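Local coordinates for protein beta-mannosidase (Trichoderma harzianum, PDB 4CVU) that probably hydrolyses terminal beta-linked mannose from its substrates, as a glycosylated fungal beta-mannosidase of glycoside hydrolase family 2, at residues L493-A498 and A504-V509; N488-L493 and G511-L516; Q173-S178 and N187-R192. All blocks are in the same frame, centred on the assembly; numbering follows the deposited sequence.

How the contacts relate
Contacts 1 and 2 belong to one helix pair, 490-501 with 506-528: they share Leu493, their centres lie about 9 Å apart, and contact 1 is nested within the loop closed by contact 2. Leu495 CD1 of contact 1 packs on Tyr513 CD2 of contact 2 at 3.7 Å, so the two contacts adjoin. Contact 3, formed within a loop of the galactose-binding-like region, lies about 13 Å from contact 1 and about 14 Å from contact 2, centre to centre. A hydrogen bond of 2.9 Å from Gln512 NE2 to Gln173 OE1 ties it to contact 2. Contacts 1 and 2 both touch the mannose of chain D, part of a protein-attached glycan.

Contact 1. Residues L493-A498 and A504-V509; sequences LMLPIA and ATYPYV. With NA (sodium ion), chain B; NA (sodium ion), chain C; MAN (alpha-D-mannopyranose), chain D.
Tyr506 brings CD1 and CE1 of its ring up to the backbone of Leu495 and Ala498, and it buries more area than any other residue here, 68 Å². Its CB already points toward 493-498, and with CG anti to the backbone N (chi1 177°) the ring is carried on across to the facing helix. Beyond CG, CD1 meets the carbonyl carbon of Ala498 and comes within 4.3 Å of Ala498 CB, an apolar touch. CE1, the next atom along the ring, lies 3.3 Å from Leu495 O. CZ still borders that oxygen, and at the tip OH stands 4.0 Å from Leu495 CB. No hydrogen bond joins the two segments: the evidence is for van der Waals packing, 191 Å² in all. The close approach fits the 6.3 Å between Ala498 CA and Tyr506 CA and the small alanine side chain. One turn further on, Val509 CG2 reaches Ala498 CB at 4.3 Å, so this alanine meets both Tyr506 and Val509. The Leu495 side chain continues the interface onto Leu510 and Tyr513.

The other flank of 504-509 is engaged differently. Thr505 OG1 binds a sodium ion at 2.0 Å, a site shared with Asp502, while Ala504 O coordinates a second sodium ion. Tyr508 O accepts a hydrogen bond of 2.7 Å from O6 of a mannose in a glycan attached to the protein. Pro496, whose N lacks the bond to the preceding turn, marks a kink in the helix.

Two consecutive helices, 490-501 and 506-528, joined by a short turn that carries a metal ligand, make this a helical hairpin; it links the parallel strands 481-485 and 534-535 in the (beta/alpha)8 barrel of the family 2 catalytic domain.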
loop_
_atom_site.group_PDB
_atom_site.type_symbol
_atom_site.label_atom_id
_atom_site.label_comp_id
_atom_site.label_asym_id
_atom_site.label_seq_id
_atom_site.Cartn_x
_atom_site.Cartn_y
_atom_site.Cartn_z
ATOM N N LEU A 493 -7.273 39.836 4.393
ATOM C CA LEU A 493 -6.846 39.176 3.146
ATOM C C LEU A 493 -7.809 39.388 1.952
ATOM O O LEU A 493 -7.481 40.081 0.992
ATOM C CB LEU A 493 -6.629 37.676 3.394
ATOM C CG LEU A 493 -6.062 36.845 2.232
ATOM C CD1 LEU A 493 -4.679 37.341 1.858
ATOM C CD2 LEU A 493 -6.011 35.375 2.576
ATOM N N MET A 494 -8.992 38.795 2.004
ATOM C CA MET A 494 -9.859 38.769 0.830
ATOM C C MET A 494 -10.467 40.106 0.442
ATOM O O MET A 494 -10.604 40.388 -0.749
ATOM C CB MET A 494 -10.964 37.737 0.992
ATOM C CG MET A 494 -10.448 36.319 1.023
ATOM S SD MET A 494 -9.182 35.990 -0.213
ATOM C CE MET A 494 -10.066 36.575 -1.672
ATOM N N LEU A 495 -10.822 40.929 1.422
ATOM C CA LEU A 495 -11.302 42.265 1.120
ATOM C C LEU A 495 -10.251 43.150 0.425
ATOM O O LEU A 495 -10.543 43.771 -0.592
ATOM C CB LEU A 495 -11.939 42.943 2.358
ATOM C CG LEU A 495 -13.326 42.374 2.760
ATOM C CD1 LEU A 495 -13.810 42.891 4.117
ATOM C CD2 LEU A 495 -14.392 42.634 1.729
ATOM N N PRO A 496 -9.014 43.191 0.945
ATOM C CA PRO A 496 -8.012 43.978 0.190
ATOM C C PRO A 496 -7.656 43.380 -1.188
ATOM O O PRO A 496 -7.364 44.126 -2.104
ATOM C CB PRO A 496 -6.802 44.021 1.117
ATOM C CG PRO A 496 -7.347 43.739 2.496
ATOM C CD PRO A 496 -8.582 42.889 2.329
ATOM N N ILE A 497 -7.753 42.059 -1.343
ATOM C CA ILE A 497 -7.607 41.439 -2.672
ATOM C C ILE A 497 -8.735 41.964 -3.600
ATOM O O ILE A 497 -8.486 42.349 -4.733
ATOM C CB ILE A 497 -7.607 39.883 -2.618
ATOM C CG1 ILE A 497 -6.283 39.372 -2.080
ATOM C CG2 ILE A 497 -7.849 39.301 -4.008
ATOM C CD1 ILE A 497 -6.290 37.891 -1.770
ATOM N N ALA A 498 -9.945 42.001 -3.085
ATOM C CA ALA A 498 -11.058 42.530 -3.835
ATOM C C ALA A 498 -10.894 44.029 -4.162
ATOM O O ALA A 498 -11.176 44.423 -5.280
ATOM C CB ALA A 498 -12.349 42.256 -3.147
ATOM N N ALA A 504 -13.477 49.666 -8.563
ATOM C CA ALA A 504 -14.753 50.353 -8.805
ATOM C C ALA A 504 -15.924 49.667 -8.099
ATOM O O ALA A 504 -16.815 50.336 -7.597
ATOM C CB ALA A 504 -15.027 50.460 -10.298
ATOM N N THR A 505 -15.906 48.334 -8.058
ATOM C CA THR A 505 -16.973 47.556 -7.442
ATOM C C THR A 505 -16.738 47.277 -5.925
ATOM O O THR A 505 -17.613 46.803 -5.222
ATOM C CB THR A 505 -17.127 46.226 -8.192
ATOM O OG1 THR A 505 -17.212 46.480 -9.614
ATOM C CG2 THR A 505 -18.385 45.479 -7.768
ATOM N N TYR A 506 -15.559 47.603 -5.428
ATOM C CA TYR A 506 -15.199 47.308 -4.043
ATOM C C TYR A 506 -16.165 47.873 -2.978
ATOM O O TYR A 506 -16.529 47.155 -2.060
ATOM C CB TYR A 506 -13.766 47.760 -3.754
ATOM C CG TYR A 506 -13.374 47.532 -2.322
ATOM C CD1 TYR A 506 -13.256 46.248 -1.828
ATOM C CD2 TYR A 506 -13.180 48.606 -1.455
ATOM C CE1 TYR A 506 -12.904 46.022 -0.509
ATOM C CE2 TYR A 506 -12.843 48.399 -0.142
ATOM C CZ TYR A 506 -12.704 47.100 0.327
ATOM O OH TYR A 506 -12.361 46.864 1.624
ATOM N N PRO A 507 -16.598 49.146 -3.096
ATOM C CA PRO A 507 -17.538 49.620 -2.064
ATOM C C PRO A 507 -18.838 48.826 -2.032
ATOM O O PRO A 507 -19.425 48.632 -0.962
ATOM C CB PRO A 507 -17.794 51.081 -2.444
ATOM C CG PRO A 507 -16.602 51.467 -3.260
ATOM C CD PRO A 507 -16.208 50.225 -4.017
ATOM N N TYR A 508 -19.266 48.351 -3.200
ATOM C CA TYR A 508 -20.413 47.468 -3.265
ATOM C C TYR A 508 -20.134 46.180 -2.493
ATOM O O TYR A 508 -20.949 45.799 -1.676
ATOM C CB TYR A 508 -20.826 47.148 -4.719
ATOM C CG TYR A 508 -22.000 46.216 -4.821
ATOM C CD1 TYR A 508 -23.290 46.677 -4.629
ATOM C CD2 TYR A 508 -21.831 44.883 -5.123
ATOM C CE1 TYR A 508 -24.382 45.827 -4.717
ATOM C CE2 TYR A 508 -22.917 44.021 -5.205
ATOM C CZ TYR A 508 -24.185 44.506 -4.998
ATOM O OH TYR A 508 -25.255 43.671 -5.084
ATOM N N VAL A 509 -19.002 45.508 -2.759
ATOM C CA VAL A 509 -18.730 44.224 -2.069
ATOM C C VAL A 509 -18.417 44.429 -0.590
ATOM O O VAL A 509 -18.739 43.575 0.193
ATOM C CB VAL A 509 -17.662 43.313 -2.745
ATOM C CG1 VAL A 509 -18.044 43.041 -4.199
ATOM C CG2 VAL A 509 -16.258 43.889 -2.642
HETATM NA NA NA B . -16.383 46.297 -11.452
HETATM NA NA NA C . -18.990 51.492 -7.947
HETATM C C1 MAN D . -27.204 48.079 0.142
HETATM C C2 MAN D . -28.221 46.986 0.473
HETATM C C3 MAN D . -27.534 45.740 0.969
HETATM C C4 MAN D . -26.422 45.318 0.010
HETATM C C5 MAN D . -25.453 46.474 -0.138
HETATM C C6 MAN D . -24.292 46.079 -1.045
HETATM O O2 MAN D . -28.981 46.668 -0.672
HETATM O O3 MAN D . -28.444 44.672 1.096
HETATM O O4 MAN D . -25.782 44.149 0.520
HETATM O O5 MAN D . -26.145 47.602 -0.670
HETATM O O6 MAN D . -23.284 47.076 -1.037
HETATM O O HOH W 1 -19.447 49.968 -6.004
#

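Contact 2. Residues N488-L493 and G511-L516. With MAN (alpha-D-mannopyranose), chain D; MAN (alpha-D-mannopyranose), chain E; NAG (2-acetamido-2-deoxy-beta-D-glucopyranose), chain F.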
loop_
_atom_site.group_PDB
_atom_site.type_symbol
_atom_site.label_atom_id
_atom_site.label_comp_id
_atom_site.label_asym_id
_atom_site.label_seq_id
_atom_site.Cartn_x
_atom_site.Cartn_y
_atom_site.Cartn_z
ATOM N N ASN A 488 -13.386 33.248 8.100
ATOM C CA ASN A 488 -11.937 33.245 8.037
ATOM C C ASN A 488 -11.400 34.159 6.947
ATOM O O ASN A 488 -11.778 34.075 5.819
ATOM C CB ASN A 488 -11.471 31.788 7.895
ATOM C CG ASN A 488 -10.014 31.663 7.540
ATOM O OD1 ASN A 488 -9.155 32.040 8.310
ATOM N ND2 ASN A 488 -9.731 31.174 6.339
ATOM N N GLU A 489 -10.466 35.022 7.340
ATOM C CA GLU A 489 -9.668 35.879 6.431
ATOM C C GLU A 489 -10.365 36.896 5.498
ATOM O O GLU A 489 -10.077 36.936 4.312
ATOM C CB GLU A 489 -8.710 35.012 5.611
ATOM C CG GLU A 489 -7.297 34.989 6.197
ATOM C CD GLU A 489 -6.636 33.627 6.125
ATOM O OE1 GLU A 489 -7.060 32.802 5.270
ATOM O OE2 GLU A 489 -5.663 33.395 6.923
ATOM N N PHE A 490 -11.253 37.717 6.040
ATOM C CA PHE A 490 -11.939 38.681 5.268
ATOM C C PHE A 490 -11.176 40.004 5.230
ATOM O O PHE A 490 -10.608 40.320 4.247
ATOM C CB PHE A 490 -13.334 38.883 5.843
ATOM C CG PHE A 490 -14.279 37.844 5.401
ATOM C CD1 PHE A 490 -14.269 36.599 5.973
ATOM C CD2 PHE A 490 -15.098 38.069 4.339
ATOM C CE1 PHE A 490 -15.108 35.621 5.505
ATOM C CE2 PHE A 490 -15.950 37.102 3.859
ATOM C CZ PHE A 490 -15.963 35.870 4.453
ATOM N N GLU A 491 -11.139 40.717 6.336
ATOM C CA GLU A 491 -10.607 42.070 6.367
ATOM C C GLU A 491 -9.080 42.151 6.226
ATOM O O GLU A 491 -8.515 43.201 5.850
ATOM C CB GLU A 491 -11.025 42.740 7.674
ATOM C CG GLU A 491 -12.500 43.230 7.715
ATOM C CD GLU A 491 -12.869 43.918 9.034
ATOM O OE1 GLU A 491 -12.049 44.721 9.516
ATOM O OE2 GLU A 491 -13.966 43.672 9.591
ATOM N N ASN A 492 -8.400 41.070 6.602
ATOM C CA ASN A 492 -6.941 41.037 6.512
ATOM C C ASN A 492 -6.410 40.496 5.178
ATOM O O ASN A 492 -5.216 40.676 4.874
ATOM C CB ASN A 492 -6.356 40.269 7.688
ATOM C CG ASN A 492 -6.613 38.781 7.608
ATOM O OD1 ASN A 492 -7.704 38.340 7.304
ATOM N ND2 ASN A 492 -5.586 37.990 7.922
ATOM N N LEU A 493 -7.273 39.836 4.393
ATOM C CA LEU A 493 -6.846 39.176 3.146
ATOM C C LEU A 493 -7.809 39.388 1.952
ATOM O O LEU A 493 -7.481 40.081 0.992
ATOM C CB LEU A 493 -6.629 37.676 3.394
ATOM C CG LEU A 493 -6.062 36.845 2.232
ATOM C CD1 LEU A 493 -4.679 37.341 1.858
ATOM C CD2 LEU A 493 -6.011 35.375 2.576
ATOM N N GLY A 511 -20.054 46.601 1.214
ATOM C CA GLY A 511 -21.417 46.735 1.766
ATOM C C GLY A 511 -22.114 45.404 1.968
ATOM O O GLY A 511 -22.843 45.230 2.927
ATOM N N GLN A 512 -21.876 44.460 1.075
ATOM C CA GLN A 512 -22.427 43.119 1.227
ATOM C C GLN A 512 -21.807 42.413 2.437
ATOM O O GLN A 512 -22.499 41.669 3.147
ATOM C CB GLN A 512 -22.151 42.286 -0.018
ATOM C CG GLN A 512 -22.899 42.696 -1.271
ATOM C CD GLN A 512 -22.528 41.799 -2.433
ATOM O OE1 GLN A 512 -21.355 41.710 -2.798
ATOM N NE2 GLN A 512 -23.520 41.099 -3.001
ATOM N N TYR A 513 -20.497 42.632 2.626
ATOM C CA TYR A 513 -19.769 42.102 3.767
ATOM C C TYR A 513 -20.392 42.587 5.062
ATOM O O TYR A 513 -20.729 41.781 5.927
ATOM C CB TYR A 513 -18.272 42.451 3.708
ATOM C CG TYR A 513 -17.520 42.260 5.024
ATOM C CD1 TYR A 513 -17.221 40.993 5.506
ATOM C CD2 TYR A 513 -17.091 43.360 5.770
ATOM C CE1 TYR A 513 -16.539 40.819 6.717
ATOM C CE2 TYR A 513 -16.402 43.198 6.955
ATOM C CZ TYR A 513 -16.126 41.921 7.423
ATOM O OH TYR A 513 -15.435 41.745 8.614
ATOM N N GLU A 514 -20.518 43.900 5.190
ATOM C CA GLU A 514 -21.148 44.500 6.365
ATOM C C GLU A 514 -22.578 44.011 6.513
ATOM O O GLU A 514 -23.004 43.640 7.594
ATOM C CB GLU A 514 -21.136 46.024 6.273
ATOM C CG GLU A 514 -19.754 46.608 6.406
ATOM C CD GLU A 514 -19.771 48.113 6.511
ATOM O OE1 GLU A 514 -20.756 48.729 6.022
ATOM O OE2 GLU A 514 -18.800 48.668 7.081
ATOM N N ASN A 515 -23.311 43.972 5.405
ATOM C CA ASN A 515 -24.721 43.613 5.451
ATOM C C ASN A 515 -24.891 42.167 5.910
ATOM O O ASN A 515 -25.728 41.884 6.783
ATOM C CB ASN A 515 -25.379 43.820 4.086
ATOM C CG ASN A 515 -26.840 43.412 4.082
ATOM O OD1 ASN A 515 -27.665 44.061 4.706
ATOM N ND2 ASN A 515 -27.145 42.312 3.450
ATOM N N LEU A 516 -24.081 41.255 5.359
ATOM C CA LEU A 516 -24.209 39.831 5.754
ATOM C C LEU A 516 -23.579 39.571 7.120
ATOM O O LEU A 516 -24.252 39.083 8.050
ATOM C CB LEU A 516 -23.580 38.883 4.726
ATOM C CG LEU A 516 -23.829 37.383 4.987
ATOM C CD1 LEU A 516 -25.304 37.116 5.129
ATOM C CD2 LEU A 516 -23.235 36.488 3.901
HETATM C C1 MAN D . -27.204 48.079 0.142
HETATM C C2 MAN D . -28.221 46.986 0.473
HETATM C C3 MAN D . -27.534 45.740 0.969
HETATM C C4 MAN D . -26.422 45.318 0.010
HETATM C C5 MAN D . -25.453 46.474 -0.138
HETATM C C6 MAN D . -24.292 46.079 -1.045
HETATM O O2 MAN D . -28.981 46.668 -0.672
HETATM O O3 MAN D . -28.444 44.672 1.096
HETATM O O4 MAN D . -25.782 44.149 0.520
HETATM O O5 MAN D . -26.145 47.602 -0.670
HETATM O O6 MAN D . -23.284 47.076 -1.037
HETATM C C1 MAN E . -24.508 49.603 1.270
HETATM C C2 MAN E . -26.023 49.809 1.352
HETATM C C3 MAN E . -26.314 50.460 2.695
HETATM C C4 MAN E . -25.738 49.604 3.838
HETATM C C5 MAN E . -24.257 49.304 3.631
HETATM C C6 MAN E . -23.718 48.349 4.699
HETATM O O2 MAN E . -26.734 48.574 1.393
HETATM O O3 MAN E . -27.702 50.513 2.865
HETATM O O4 MAN E . -25.909 50.255 5.063
HETATM O O5 MAN E . -24.077 48.746 2.337
HETATM O O6 MAN E . -24.256 47.052 4.588
HETATM C C1 NAG F . -17.175 52.507 5.680
HETATM C C2 NAG F . -18.640 52.186 5.870
HETATM C C3 NAG F . -19.097 51.250 4.770
HETATM C C4 NAG F . -18.780 51.803 3.387
HETATM C C5 NAG F . -17.281 52.097 3.389
HETATM C C6 NAG F . -16.712 52.568 2.062
HETATM C C7 NAG F . -19.532 52.037 8.139
HETATM C C8 NAG F . -19.742 51.224 9.357
HETATM N N2 NAG F . -18.888 51.486 7.116
HETATM O O3 NAG F . -20.448 50.921 4.950
HETATM O O4 NAG F . -19.052 50.785 2.442
HETATM O O5 NAG F . -16.975 53.039 4.394
HETATM O O6 NAG F . -17.635 53.489 1.580
HETATM O O7 NAG F . -19.924 53.182 8.136
#
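Phe490 and Glu491 both meet Tyr513, which reaches across from the second helix of the hairpin that follows strand 481-485 of the (beta/alpha)8 barrel. Apolar contact comes first. The Phe490 and Tyr513 rings are near parallel, with planes at 21°, but slid so far apart that they barely overlap: their centroids are separated by 5.7 Å. What touches is one side of each ring, Phe490 CD2 against Tyr513 CD1 at 3.8 Å, with Phe490 CB on the neighbouring CE1.

The polar contact is a single short hydrogen bond, Tyr513 OH to Glu491 OE2 at 2.6 Å. It uses the anti lone pair of OE2, away from the other carboxylate oxygen. OE2 comes in at the ring edge, near its plane, and the carboxylate is turned 84° from the ring. Glu491 reaches the hydroxyl through a chain extended beyond CG (chi2 -179°). OE2 also lies near Glu556 OE1, so the donated O-H may offset some of the like charge, or the two acids may share a proton. Replacing Tyr513 by a phenylalanine would probably leave Glu491 OE2 without this donor beside Glu556, and its carboxylate less firmly oriented.

Sugar contacts occupy the other flank of 511-516. Glu514 grips an N-acetylglucosamine with both oxygens: OE1 accepts a very short bond of 2.5 Å from O3, and OE2 takes N2 at 2.8 Å while also bonding to Tyr558. Gly511 faces two mannoses of this attached glycan: its CA is 3.4 Å from O6 of the chain D mannose, with which a CB here would clash, and its O accepts a 2.8 Å hydrogen bond from O6 of the other.

Contact 3. Residues Q173-S178 and N187-R192. With NAG (2-acetamido-2-deoxy-beta-D-glucopyranose), chain J.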
loop_
_atom_site.group_PDB
_atom_site.type_symbol
_atom_site.label_atom_id
_atom_site.label_comp_id
_atom_site.label_asym_id
_atom_site.label_seq_id
_atom_site.Cartn_x
_atom_site.Cartn_y
_atom_site.Cartn_z
ATOM N N GLN A 173 -24.391 36.983 -9.267
ATOM C CA GLN A 173 -23.155 37.695 -9.007
ATOM C C GLN A 173 -21.910 36.924 -9.451
ATOM O O GLN A 173 -21.847 35.681 -9.391
ATOM C CB GLN A 173 -23.033 38.064 -7.523
ATOM C CG GLN A 173 -21.923 39.065 -7.266
ATOM C CD GLN A 173 -21.921 39.626 -5.852
ATOM O OE1 GLN A 173 -22.707 39.220 -5.013
ATOM N NE2 GLN A 173 -21.038 40.586 -5.601
ATOM N N HIS A 174 -20.936 37.688 -9.925
ATOM C CA HIS A 174 -19.616 37.183 -10.242
ATOM C C HIS A 174 -18.570 38.096 -9.640
ATOM O O HIS A 174 -18.823 39.284 -9.429
ATOM C CB HIS A 174 -19.439 37.061 -11.757
ATOM C CG HIS A 174 -20.371 36.067 -12.365
ATOM N ND1 HIS A 174 -21.600 36.417 -12.879
ATOM C CD2 HIS A 174 -20.286 34.720 -12.468
ATOM C CE1 HIS A 174 -22.214 35.333 -13.317
ATOM N NE2 HIS A 174 -21.447 34.286 -13.063
ATOM N N TRP A 175 -17.406 37.518 -9.359
ATOM C CA TRP A 175 -16.335 38.219 -8.694
ATOM C C TRP A 175 -15.083 38.054 -9.542
ATOM O O TRP A 175 -15.011 37.127 -10.383
ATOM C CB TRP A 175 -16.078 37.592 -7.306
ATOM C CG TRP A 175 -17.151 37.782 -6.307
ATOM C CD1 TRP A 175 -17.186 38.727 -5.324
ATOM C CD2 TRP A 175 -18.336 36.999 -6.154
ATOM N NE1 TRP A 175 -18.324 38.589 -4.577
ATOM C CE2 TRP A 175 -19.046 37.532 -5.058
ATOM C CE3 TRP A 175 -18.877 35.903 -6.839
ATOM C CZ2 TRP A 175 -20.267 37.013 -4.636
ATOM C CZ3 TRP A 175 -20.097 35.388 -6.421
ATOM C CH2 TRP A 175 -20.779 35.941 -5.327
ATOM N N PRO A 176 -14.083 38.914 -9.307
ATOM C CA PRO A 176 -12.782 38.746 -9.955
ATOM C C PRO A 176 -12.178 37.382 -9.651
ATOM O O PRO A 176 -12.437 36.811 -8.594
ATOM C CB PRO A 176 -11.921 39.865 -9.357
ATOM C CG PRO A 176 -12.899 40.857 -8.860
ATOM C CD PRO A 176 -14.125 40.112 -8.463
ATOM N N ALA A 177 -11.392 36.880 -10.597
ATOM C CA ALA A 177 -10.791 35.573 -10.515
ATOM C C ALA A 177 -9.955 35.400 -9.235
ATOM O O ALA A 177 -10.002 34.357 -8.609
ATOM C CB ALA A 177 -9.928 35.337 -11.756
ATOM N N SER A 178 -9.229 36.442 -8.834
ATOM C CA SER A 178 -8.391 36.373 -7.647
ATOM C C SER A 178 -9.204 36.201 -6.350
ATOM O O SER A 178 -8.706 35.644 -5.376
ATOM C CB SER A 178 -7.452 37.594 -7.560
ATOM O OG SER A 178 -8.167 38.794 -7.397
ATOM N N ASN A 187 -16.240 27.600 -7.696
ATOM C CA ASN A 187 -17.615 27.976 -7.392
ATOM C C ASN A 187 -18.189 27.662 -6.018
ATOM O O ASN A 187 -19.383 27.783 -5.853
ATOM C CB ASN A 187 -18.593 27.504 -8.488
ATOM C CG ASN A 187 -18.285 28.091 -9.839
ATOM O OD1 ASN A 187 -18.033 29.277 -9.982
ATOM N ND2 ASN A 187 -18.214 27.254 -10.805
ATOM N N ARG A 188 -17.346 27.320 -5.038
ATOM C CA ARG A 188 -17.777 26.897 -3.712
ATOM C C ARG A 188 -18.553 27.968 -2.940
ATOM O O ARG A 188 -19.280 27.680 -2.031
ATOM C CB ARG A 188 -16.592 26.403 -2.879
ATOM C CG ARG A 188 -15.679 27.469 -2.347
ATOM C CD ARG A 188 -14.341 26.956 -1.779
ATOM N NE ARG A 188 -13.313 27.999 -1.682
ATOM C CZ ARG A 188 -13.177 28.804 -0.639
ATOM N NH1 ARG A 188 -14.006 28.707 0.331
ATOM N NH2 ARG A 188 -12.229 29.728 -0.562
ATOM N N GLN A 189 -18.378 29.232 -3.319
ATOM C CA GLN A 189 -19.051 30.312 -2.612
ATOM C C GLN A 189 -20.590 30.199 -2.713
ATOM O O GLN A 189 -21.318 30.790 -1.904
ATOM C CB GLN A 189 -18.553 31.673 -3.137
ATOM C CG GLN A 189 -19.024 32.087 -4.530
ATOM C CD GLN A 189 -18.129 31.608 -5.651
ATOM O OE1 GLN A 189 -17.434 30.580 -5.530
ATOM N NE2 GLN A 189 -18.181 32.321 -6.795
ATOM N N TRP A 190 -21.069 29.448 -3.706
ATOM C CA TRP A 190 -22.515 29.340 -3.997
ATOM C C TRP A 190 -23.222 28.270 -3.183
ATOM O O TRP A 190 -24.435 28.179 -3.226
ATOM C CB TRP A 190 -22.765 29.089 -5.517
ATOM C CG TRP A 190 -22.579 30.334 -6.271
ATOM C CD1 TRP A 190 -21.540 30.654 -7.088
ATOM C CD2 TRP A 190 -23.409 31.485 -6.203
ATOM N NE1 TRP A 190 -21.680 31.934 -7.564
ATOM C CE2 TRP A 190 -22.823 32.468 -7.028
ATOM C CE3 TRP A 190 -24.621 31.777 -5.552
ATOM C CZ2 TRP A 190 -23.399 33.727 -7.206
ATOM C CZ3 TRP A 190 -25.200 33.025 -5.742
ATOM C CH2 TRP A 190 -24.586 33.984 -6.555
ATOM N N VAL A 191 -22.479 27.471 -2.422
ATOM C CA VAL A 191 -23.113 26.357 -1.696
ATOM C C VAL A 191 -22.815 26.382 -0.206
ATOM O O VAL A 191 -21.675 26.513 0.199
ATOM C CB VAL A 191 -22.772 24.997 -2.315
ATOM C CG1 VAL A 191 -21.259 24.786 -2.424
ATOM C CG2 VAL A 191 -23.406 23.872 -1.506
ATOM N N ARG A 192 -23.850 26.233 0.608
ATOM C CA ARG A 192 -23.686 26.096 2.044
ATOM C C ARG A 192 -23.310 24.647 2.385
ATOM O O ARG A 192 -24.144 23.839 2.822
ATOM C CB ARG A 192 -24.973 26.533 2.755
ATOM C CG ARG A 192 -25.373 27.950 2.455
ATOM C CD ARG A 192 -24.254 28.920 2.680
ATOM N NE ARG A 192 -23.613 28.666 3.971
ATOM C CZ ARG A 192 -22.320 28.830 4.244
ATOM N NH1 ARG A 192 -21.458 29.265 3.327
ATOM N NH2 ARG A 192 -21.872 28.574 5.471
HETATM C C1 NAG J . -18.680 31.246 -13.937
HETATM C C2 NAG J . -17.506 30.634 -14.681
HETATM C C3 NAG J . -16.817 31.574 -15.655
HETATM C C4 NAG J . -17.806 32.337 -16.542
HETATM C C5 NAG J . -18.995 32.850 -15.735
HETATM C C6 NAG J . -20.059 33.466 -16.656
HETATM C C7 NAG J . -16.275 28.863 -13.590
HETATM C C8 NAG J . -15.204 28.554 -12.586
HETATM N N2 NAG J . -16.517 30.163 -13.739
HETATM O O3 NAG J . -15.971 30.765 -16.446
HETATM O O4 NAG J . -17.123 33.451 -17.075
HETATM O O5 NAG J . -19.556 31.816 -14.917
HETATM O O6 NAG J . -21.302 32.788 -16.560
HETATM O O7 NAG J . -16.865 27.945 -14.193
HETATM O O HOH W 2 -20.050 33.556 -9.214
#
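Trp190 pushes the benzene end of its indole against Gln173 and Trp175, and here the packing is tightest. Trp190 CZ2 comes 3.3 Å from Gln173 O, which lies in the plane of the indole at its edge. The same CZ2 also meets Trp175 CZ3 at 3.8 Å. The six-membered rings of the two indoles meet obliquely, planes at 59°. Gln189 adds its amide: NE2 is 3.6 Å from Trp175 CZ3, and the amide plane is turned 77° from the ring. A bend at chi2 (-89°) brings the amide round to this place. Over one face of Trp175, offset toward the rim, sits Gln173 CD, whose amide OE1 is fixed by Gln512 NE2.

The looser side faces the attached N-acetylglucosamine. His174 NE2 stays 3.6 Å from the sugar's O5, its hydrogen bond going instead to Asn167 O, and Asn187 ND2 is likewise bonded to Asn164 OD1.

No direct hydrogen bond crosses between 173-178 and 187-192. A water joins them instead, donating to Gln173 O at 2.8 Å and accepting from Trp190 NE1 at 2.8 Å. Within this loop of the galactose-binding-like region, the chemistry therefore implies aromatic packing supplemented by one water bridge, which satisfies both the indole N-H and the backbone carbonyl.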